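Local coordinates for CYTH domain-containing protein (Pyrococcus furiosus, PDB 1YEM) that is of unknown function but carries a CYTH domain, a fold whose members commonly act on triphosphate-containing substrates with the help of divalent metal ions, at residues N27-E32 / K153-K158. Sequence-based numbering, arbitrary orientation.
Sequences NTFNPE and KMLGLK
Phe-29 reaches across from the end of helix 19-29 and sets its ring against Met-154 and Leu-155, where helix 141-154 ends. The contact is small, with 143 Å² buried over both sides, and no polar bond joins the two segments.

Apolar packing makes up much of it. Met-154 packs its CG against CE1 and CZ of the Phe-29 ring, with CE1 to CG at 3.9 Å. Leu-155 meets the other ring branch: its CD2 methyl sits 3.7 Å from CD2 of Phe-29. The two side chains of this second pair run past each other in opposite senses. CB of Phe-29 points toward the other segment, and with CG anti to the carbonyl carbon (chi1 -60°) the ring reaches the end of helix 141-154.

Sulfur and backbone add to the packing. SD of Met-154 lies 5.0 Å from the centroid of the Phe-29 ring and 40° off the ring normal, an oblique Met-aromatic contact. The carbonyl O of Met-154 approaches CZ of Phe-29 at 3.3 Å, also obliquely.

Phe-29 and Met-154 lie at the surface, while Leu-155 is buried and also packs on Phe-22 and Thr-25 of helix 19-29. Helix 141-154 is closed by backbone bonds, among them Gly-156 N to Lys-153 O at 3.1 Å.

Gly-156, with positive phi, is the C-prime residue of the Schellman motif that ends this helix. The contact joins the C-terminal ends of two neighbouring helices that pack together on the outside of the closed antiparallel barrel, the tunnel-like fold of CYTH proteins.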
loop_
_atom_site.group_PDB
_atom_site.type_symbol
_atom_site.label_atom_id
_atom_site.label_comp_id
_atom_site.label_asym_id
_atom_site.label_seq_id
_atom_site.Cartn_x
_atom_site.Cartn_y
_atom_site.Cartn_z
ATOM N N ASN B 27 -15.541 -3.051 32.944
ATOM C CA ASN B 27 -15.698 -4.455 33.401
ATOM C C ASN B 27 -17.040 -4.676 34.081
ATOM O O ASN B 27 -17.569 -5.791 34.100
ATOM C CB ASN B 27 -14.535 -4.898 34.338
ATOM C CG ASN B 27 -14.784 -4.586 35.842
ATOM O OD1 ASN B 27 -15.887 -4.759 36.357
ATOM N ND2 ASN B 27 -13.734 -4.160 36.541
ATOM N N THR B 28 -17.558 -3.599 34.661
ATOM C CA THR B 28 -18.879 -3.561 35.250
ATOM C C THR B 28 -19.969 -3.935 34.223
ATOM O O THR B 28 -20.874 -4.694 34.531
ATOM C CB THR B 28 -19.122 -2.149 35.846
ATOM O OG1 THR B 28 -18.384 -2.010 37.076
ATOM C CG2 THR B 28 -20.562 -1.900 36.096
ATOM N N PHE B 29 -19.866 -3.398 33.013
ATOM C CA PHE B 29 -20.756 -3.780 31.895
ATOM C C PHE B 29 -20.170 -4.939 31.089
ATOM O O PHE B 29 -20.816 -5.458 30.171
ATOM C CB PHE B 29 -21.002 -2.579 30.995
ATOM C CG PHE B 29 -21.638 -1.441 31.710
ATOM C CD1 PHE B 29 -23.015 -1.346 31.794
ATOM C CD2 PHE B 29 -20.867 -0.494 32.348
ATOM C CE1 PHE B 29 -23.613 -0.308 32.482
ATOM C CE2 PHE B 29 -21.452 0.546 33.035
ATOM C CZ PHE B 29 -22.834 0.642 33.102
ATOM N N ASN B 30 -18.926 -5.304 31.427
ATOM C CA ASN B 30 -18.274 -6.515 30.942
ATOM C C ASN B 30 -18.604 -6.846 29.458
ATOM O O ASN B 30 -19.345 -7.799 29.174
ATOM C CB ASN B 30 -18.651 -7.686 31.871
ATOM C CG ASN B 30 -17.753 -8.897 31.690
ATOM O OD1 ASN B 30 -16.533 -8.771 31.476
ATOM N ND2 ASN B 30 -18.351 -10.082 31.774
ATOM N N PRO B 31 -18.070 -6.036 28.516
ATOM C CA PRO B 31 -18.324 -6.228 27.089
ATOM C C PRO B 31 -17.416 -7.272 26.453
ATOM O O PRO B 31 -16.455 -7.740 27.071
ATOM C CB PRO B 31 -17.994 -4.860 26.506
ATOM C CG PRO B 31 -16.855 -4.389 27.354
ATOM C CD PRO B 31 -17.191 -4.874 28.755
ATOM N N GLU B 32 -17.706 -7.594 25.204
ATOM C CA GLU B 32 -16.938 -8.558 24.452
ATOM C C GLU B 32 -15.571 -7.966 24.026
ATOM O O GLU B 32 -15.523 -6.921 23.393
ATOM C CB GLU B 32 -17.747 -8.956 23.217
ATOM C CG GLU B 32 -17.160 -10.113 22.408
ATOM C CD GLU B 32 -17.462 -10.015 20.905
ATOM O OE1 GLU B 32 -16.941 -10.872 20.152
ATOM O OE2 GLU B 32 -18.206 -9.088 20.478
ATOM N N LYS B 153 -22.968 7.954 28.079
ATOM C CA LYS B 153 -23.697 8.355 29.304
ATOM C C LYS B 153 -23.851 7.160 30.252
ATOM O O LYS B 153 -23.724 7.297 31.460
ATOM C CB LYS B 153 -25.064 8.962 28.952
ATOM C CG LYS B 153 -24.976 10.352 28.283
ATOM C CD LYS B 153 -24.708 11.520 29.308
ATOM N N MET B 154 -24.081 5.990 29.681
ATOM C CA MET B 154 -24.044 4.734 30.424
ATOM C C MET B 154 -22.719 4.468 31.142
ATOM O O MET B 154 -22.702 3.845 32.206
ATOM C CB MET B 154 -24.304 3.587 29.474
ATOM C CG MET B 154 -24.981 2.438 30.107
ATOM S SD MET B 154 -25.450 1.191 28.898
ATOM C CE MET B 154 -26.113 2.294 27.610
ATOM N N LEU B 155 -21.612 4.912 30.546
ATOM C CA LEU B 155 -20.278 4.737 31.139
ATOM C C LEU B 155 -19.835 5.935 31.964
ATOM O O LEU B 155 -18.675 5.997 32.387
ATOM C CB LEU B 155 -19.234 4.474 30.032
ATOM C CG LEU B 155 -19.438 3.183 29.234
ATOM C CD1 LEU B 155 -18.523 3.149 28.048
ATOM C CD2 LEU B 155 -19.211 1.974 30.121
ATOM N N GLY B 156 -20.738 6.896 32.176
ATOM C CA GLY B 156 -20.460 8.049 33.026
ATOM C C GLY B 156 -19.601 9.117 32.378
ATOM O O GLY B 156 -18.953 9.893 33.078
ATOM N N LEU B 157 -19.607 9.181 31.044
ATOM C CA LEU B 157 -18.791 10.166 30.306
ATOM C C LEU B 157 -19.626 11.398 29.952
ATOM O O LEU B 157 -20.823 11.293 29.669
ATOM C CB LEU B 157 -18.187 9.534 29.046
ATOM C CG LEU B 157 -17.232 8.351 29.267
ATOM C CD1 LEU B 157 -17.077 7.499 28.023
ATOM C CD2 LEU B 157 -15.897 8.855 29.729
ATOM N N LYS B 158 -18.975 12.556 29.960
ATOM C CA LYS B 158 -19.641 13.845 29.816
ATOM C C LYS B 158 -19.158 14.584 28.581
ATOM O O LYS B 158 -18.111 14.279 28.043
ATOM C CB LYS B 158 -19.360 14.724 31.050
ATOM C CG LYS B 158 -19.775 14.100 32.385
ATOM C CD LYS B 158 -19.618 15.076 33.546
#